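Local coordinates for aldose 1-epimerase (Caenorhabditis elegans, PDB 1LUR), which probably interconverts the alpha and beta anomers of aldose sugars such as galactose, as other members of the GalM family of mutarotases do, at residues W112-H117 and V122-R127; T146-D149 and L153-E156. All blocks are in the same frame, centred on the assembly; numbering follows the deposited sequence.

Contact 1 of 2, residues W112-H117 and V122-R127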
loop_
_atom_site.group_PDB
_atom_site.type_symbol
_atom_site.label_atom_id
_atom_site.label_comp_id
_atom_site.label_asym_id
_atom_site.label_seq_id
_atom_site.Cartn_x
_atom_site.Cartn_y
_atom_site.Cartn_z
ATOM N N TRP A 112 8.595 5.746 -13.408
ATOM C CA TRP A 112 8.306 4.511 -14.127
ATOM C C TRP A 112 7.922 4.805 -15.575
ATOM O O TRP A 112 7.417 5.883 -15.879
ATOM C CB TRP A 112 7.139 3.778 -13.473
ATOM C CG TRP A 112 7.385 3.295 -12.086
ATOM C CD1 TRP A 112 7.788 4.037 -11.011
ATOM C CD2 TRP A 112 7.169 1.967 -11.604
ATOM N NE1 TRP A 112 7.831 3.244 -9.880
ATOM C CE2 TRP A 112 7.453 1.971 -10.219
ATOM C CE3 TRP A 112 6.758 0.773 -12.207
ATOM C CZ2 TRP A 112 7.335 0.826 -9.429
ATOM C CZ3 TRP A 112 6.641 -0.369 -11.416
ATOM C CH2 TRP A 112 6.929 -0.331 -10.044
ATOM N N GLU A 113 8.150 3.833 -16.452
ATOM C CA GLU A 113 7.822 3.977 -17.869
ATOM C C GLU A 113 6.371 3.551 -18.084
ATOM O O GLU A 113 5.872 2.667 -17.393
ATOM C CB GLU A 113 8.720 3.074 -18.721
ATOM C CG GLU A 113 10.186 3.463 -18.734
ATOM C CD GLU A 113 10.453 4.666 -19.613
ATOM O OE1 GLU A 113 10.245 4.556 -20.840
ATOM O OE2 GLU A 113 10.866 5.721 -19.083
ATOM N N VAL A 114 5.693 4.196 -19.024
ATOM C CA VAL A 114 4.310 3.854 -19.311
ATOM C C VAL A 114 4.405 2.851 -20.447
ATOM O O VAL A 114 4.783 3.210 -21.560
ATOM C CB VAL A 114 3.506 5.072 -19.780
ATOM C CG1 VAL A 114 2.140 4.623 -20.272
ATOM C CG2 VAL A 114 3.359 6.066 -18.644
ATOM N N VAL A 115 4.088 1.593 -20.170
ATOM C CA VAL A 115 4.160 0.570 -21.203
ATOM C C VAL A 115 2.822 0.257 -21.857
ATOM O O VAL A 115 2.776 -0.399 -22.897
ATOM C CB VAL A 115 4.769 -0.734 -20.659
ATOM C CG1 VAL A 115 6.259 -0.546 -20.424
ATOM C CG2 VAL A 115 4.076 -1.136 -19.366
ATOM N N ARG A 116 1.738 0.717 -21.242
ATOM C CA ARG A 116 0.399 0.487 -21.783
ATOM C C ARG A 116 -0.574 1.457 -21.155
ATOM O O ARG A 116 -0.537 1.706 -19.950
ATOM C CB ARG A 116 -0.079 -0.959 -21.528
ATOM C CG ARG A 116 -1.468 -1.291 -22.131
ATOM C CD ARG A 116 -1.790 -2.794 -22.045
ATOM N NE ARG A 116 -3.004 -3.201 -22.769
ATOM C CZ ARG A 116 -4.253 -3.006 -22.344
ATOM N NH1 ARG A 116 -4.487 -2.405 -21.183
ATOM N NH2 ARG A 116 -5.278 -3.416 -23.081
ATOM N N HIS A 117 -1.423 2.042 -21.986
ATOM C CA HIS A 117 -2.411 2.981 -21.498
ATOM C C HIS A 117 -3.636 2.873 -22.383
ATOM O O HIS A 117 -3.544 2.937 -23.612
ATOM C CB HIS A 117 -1.864 4.416 -21.456
ATOM C CG HIS A 117 -1.233 4.876 -22.731
ATOM N ND1 HIS A 117 -1.880 5.700 -23.628
ATOM C CD2 HIS A 117 0.002 4.658 -23.242
ATOM C CE1 HIS A 117 -1.069 5.970 -24.636
ATOM N NE2 HIS A 117 0.080 5.350 -24.426
ATOM N N VAL A 122 -3.845 1.092 -17.206
ATOM C CA VAL A 122 -2.535 1.684 -17.443
ATOM C C VAL A 122 -1.488 0.807 -16.764
ATOM O O VAL A 122 -1.693 0.344 -15.641
ATOM C CB VAL A 122 -2.438 3.132 -16.879
ATOM C CG1 VAL A 122 -2.675 3.126 -15.374
ATOM C CG2 VAL A 122 -1.071 3.727 -17.198
ATOM N N SER A 123 -0.382 0.557 -17.456
ATOM C CA SER A 123 0.682 -0.265 -16.898
ATOM C C SER A 123 1.980 0.524 -16.872
ATOM O O SER A 123 2.279 1.278 -17.798
ATOM C CB SER A 123 0.875 -1.541 -17.716
ATOM O OG SER A 123 -0.295 -2.344 -17.711
ATOM N N PHE A 124 2.740 0.352 -15.792
ATOM C CA PHE A 124 4.016 1.035 -15.612
ATOM C C PHE A 124 5.097 -0.016 -15.439
ATOM O O PHE A 124 4.834 -1.107 -14.939
ATOM C CB PHE A 124 4.011 1.900 -14.350
ATOM C CG PHE A 124 2.952 2.960 -14.332
ATOM C CD1 PHE A 124 1.829 2.824 -13.525
ATOM C CD2 PHE A 124 3.090 4.114 -15.100
ATOM C CE1 PHE A 124 0.857 3.822 -13.479
ATOM C CE2 PHE A 124 2.125 5.118 -15.064
ATOM C CZ PHE A 124 1.005 4.971 -14.249
ATOM N N SER A 125 6.317 0.309 -15.850
ATOM C CA SER A 125 7.411 -0.637 -15.714
ATOM C C SER A 125 8.651 0.119 -15.263
ATOM O O SER A 125 8.782 1.312 -15.518
ATOM C CB SER A 125 7.682 -1.346 -17.040
ATOM O OG SER A 125 8.644 -2.378 -16.864
ATOM N N VAL A 126 9.544 -0.575 -14.567
ATOM C CA VAL A 126 10.773 0.035 -14.079
ATOM C C VAL A 126 11.767 -1.054 -13.700
ATOM O O VAL A 126 11.379 -2.172 -13.357
ATOM C CB VAL A 126 10.507 0.926 -12.843
ATOM C CG1 VAL A 126 10.184 0.065 -11.627
ATOM C CG2 VAL A 126 11.714 1.817 -12.574
ATOM N N ARG A 127 13.052 -0.729 -13.779
ATOM C CA ARG A 127 14.093 -1.682 -13.440
ATOM C C ARG A 127 14.862 -1.159 -12.244
ATOM O O ARG A 127 15.007 0.050 -12.069
ATOM C CB ARG A 127 15.061 -1.868 -14.612
ATOM C CG ARG A 127 14.465 -2.542 -15.822
ATOM C CD ARG A 127 15.453 -2.502 -16.985
ATOM N NE ARG A 127 14.978 -3.263 -18.132
ATOM C CZ ARG A 127 14.960 -4.589 -18.192
ATOM N NH1 ARG A 127 15.399 -5.313 -17.167
ATOM N NH2 ARG A 127 14.489 -5.191 -19.276
HETATM O O HOH W 1 -2.762 -1.711 -18.914
#

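Contact 2 of 2, residues T146-D149 and L153-E156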
loop_
_atom_site.group_PDB
_atom_site.type_symbol
_atom_site.label_atom_id
_atom_site.label_comp_id
_atom_site.label_asym_id
_atom_site.label_seq_id
_atom_site.Cartn_x
_atom_site.Cartn_y
_atom_site.Cartn_z
ATOM N N THR A 146 -6.245 -1.165 -13.178
ATOM C CA THR A 146 -7.368 -1.367 -14.081
ATOM C C THR A 146 -8.690 -1.193 -13.345
ATOM O O THR A 146 -8.827 -1.603 -12.195
ATOM C CB THR A 146 -7.329 -2.791 -14.679
ATOM O OG1 THR A 146 -6.099 -2.981 -15.395
ATOM C CG2 THR A 146 -8.516 -3.019 -15.623
ATOM N N VAL A 147 -9.651 -0.553 -13.998
ATOM C CA VAL A 147 -10.963 -0.346 -13.398
ATOM C C VAL A 147 -11.920 -1.119 -14.298
ATOM O O VAL A 147 -11.711 -1.179 -15.509
ATOM C CB VAL A 147 -11.370 1.137 -13.380
ATOM C CG1 VAL A 147 -10.573 1.885 -12.324
ATOM C CG2 VAL A 147 -11.151 1.754 -14.760
ATOM N N ASN A 148 -12.955 -1.720 -13.718
ATOM C CA ASN A 148 -13.908 -2.482 -14.526
ATOM C C ASN A 148 -15.364 -2.144 -14.227
ATOM O O ASN A 148 -15.653 -1.299 -13.385
ATOM C CB ASN A 148 -13.691 -3.984 -14.336
ATOM C CG ASN A 148 -13.825 -4.419 -12.889
ATOM O OD1 ASN A 148 -14.680 -3.929 -12.152
ATOM N ND2 ASN A 148 -12.988 -5.364 -12.483
ATOM N N ASP A 149 -16.269 -2.826 -14.930
ATOM C CA ASP A 149 -17.710 -2.626 -14.776
ATOM C C ASP A 149 -18.271 -3.100 -13.443
ATOM O O ASP A 149 -19.436 -2.862 -13.137
ATOM C CB ASP A 149 -18.465 -3.319 -15.921
ATOM C CG ASP A 149 -18.060 -4.772 -16.095
ATOM O OD1 ASP A 149 -18.114 -5.539 -15.109
ATOM O OD2 ASP A 149 -17.686 -5.151 -17.224
ATOM N N LEU A 153 -11.126 -1.711 -8.666
ATOM C CA LEU A 153 -9.851 -1.135 -9.049
ATOM C C LEU A 153 -8.946 -2.337 -8.814
ATOM O O LEU A 153 -8.874 -2.859 -7.696
ATOM C CB LEU A 153 -9.427 0.009 -8.126
ATOM C CG LEU A 153 -7.953 0.410 -8.297
ATOM C CD1 LEU A 153 -7.717 0.964 -9.704
ATOM C CD2 LEU A 153 -7.580 1.450 -7.253
ATOM N N ILE A 154 -8.303 -2.810 -9.869
ATOM C CA ILE A 154 -7.415 -3.954 -9.746
ATOM C C ILE A 154 -5.966 -3.514 -9.891
ATOM O O ILE A 154 -5.606 -2.834 -10.860
ATOM C CB ILE A 154 -7.712 -5.012 -10.830
ATOM C CG1 ILE A 154 -9.111 -5.597 -10.618
ATOM C CG2 ILE A 154 -6.649 -6.106 -10.797
ATOM C CD1 ILE A 154 -9.557 -6.527 -11.724
ATOM N N ILE A 155 -5.143 -3.886 -8.916
ATOM C CA ILE A 155 -3.734 -3.535 -8.952
ATOM C C ILE A 155 -2.974 -4.843 -9.081
ATOM O O ILE A 155 -3.108 -5.736 -8.243
ATOM C CB ILE A 155 -3.230 -2.843 -7.663
ATOM C CG1 ILE A 155 -3.988 -1.541 -7.404
ATOM C CG2 ILE A 155 -1.738 -2.538 -7.806
ATOM C CD1 ILE A 155 -3.475 -0.780 -6.186
ATOM N N GLU A 156 -2.195 -4.965 -10.145
ATOM C CA GLU A 156 -1.417 -6.169 -10.366
ATOM C C GLU A 156 0.041 -5.804 -10.184
ATOM O O GLU A 156 0.480 -4.745 -10.627
ATOM C CB GLU A 156 -1.611 -6.694 -11.779
ATOM C CG GLU A 156 -2.989 -7.225 -12.068
ATOM C CD GLU A 156 -3.198 -7.434 -13.549
ATOM O OE1 GLU A 156 -2.430 -8.217 -14.159
ATOM O OE2 GLU A 156 -4.123 -6.806 -14.104
HETATM O O HOH W 2 -4.974 -4.245 -13.283
#

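Contact 1 of 2, residues W112-H117 and V122-R127
Val126 sets its CG1 methyl over one face of the Trp112 indole, centred on its six-membered ring. The methyl lies 3.3 Å from the centroid of that ring and 3° off its normal, a CH-pi contact. Val126 chi1 of 72° turns CG1 between the backbone N and the carbonyl carbon, where it faces the ring. Phe124 adds its CB, 3.7 Å from CE3 of Trp112. An alanine in place of the tryptophan would probably leave Val126 CG1 without its aromatic partner and open a gap beside Phe124. Further along, Val114 and Phe124 point the same way, with Val114 CG2 3.9 Å from Phe124 CE2.

The two strands form a beta hairpin and pair antiparallel. Glu113 and Ser125 exchange two hydrogen bonds. A classic beta bulge follows: Val115 and Arg116 both face Ser123. Val115 N reaches Ser123 O at 3.0 Å, and Ser123 N reaches Arg116 O at 2.8 Å. The extended Arg116 chain carries NH1 to a water that also bonds Ser123 OG.

Second-shell bonds fix the polar ends: Trp112 NE1 to Leu107 O, Ser123 OG to Thr144 OG1 and Ser125 OG to Asp142 OD1. Strand 113-118 is one edge strand of a large antiparallel sheet. Strand 121-129 lies between it and strand 138-147. Ile15 and Leu27, from strands 15-18 and 24-28, cover the face that carries Val122 and Phe124.

Contact 2 of 2, residues T146-D149 and L153-E156
Val147 and Leu153 meet by one methyl each, CG1 of the valine lying 4.0 Å from CD1 of the leucine. The two side chains slant across each other on one face of the hairpin. Leu153 has CG anti to its backbone N, chi1 166°, and from there its CD1 leans toward the neighbouring strand. The same methyl lies 3.7 Å from Thr146 O. Leu34 and Leu37 of strand 33-40 also touch Leu153, and both side chains of the pair are buried.

Thr146 and Ile154 occupy the other face. Their side chains come no closer than 4.5 Å, between Thr146 CB and Ile154 CB, so they meet only loosely. Asn148 crosses Ile154 at about a right angle, and its ND2 lies 3.7 Å from the CD1 methyl. That is contact of an amide with a methyl, not a polar bond. The amide of Asn148 is held by other partners: OD1 accepts from Arg150 N in the turn, and ND2 donates to Gln152 OE1 at the start of strand 152-160.

The backbone of Thr146 and Ile154 forms an antiparallel hydrogen-bonded pair. Ile154 N donates to Thr146 O at 2.7 Å. The return bond, from Thr146 N to Ile154 O, is 2.9 Å.

A water sits among Thr146 OG1, Ile154 O and Glu156 OE2. Thr146 OG1 also bonds Ser121 OG, at the start of the adjacent strand 121-129. Thr146 OG1 and Glu156 OE2 are 4.5 Å apart, and the water between them can bridge the gap, though it has more acceptors in reach than protons to give. Two backbone bonds hold the strands; apolar contact adds to them on the Val147 and Leu153 face, and water probably does so on the Thr146 and Glu156 side.

Both contacts are antiparallel hairpin pairings in one large sheet. Contact 1 joins an edge strand to the next, and contact 2 joins two strands further in. Strands 121-129 and 138-147 are neighbours, so the hairpins lie side by side, with centres 15 Å apart and nearest atoms about 5 Å apart. Each is partly buried. Contact 1 mixes buried packing of Trp112, Phe124 and Val126 with exposed residues of that edge strand, and a bulge shifts its register. Contact 2 is smaller, has no aromatic side chain and keeps regular pairing near its turn. A water also lies between the strands in each, beside an arginine in contact 1 and a glutamate in contact 2.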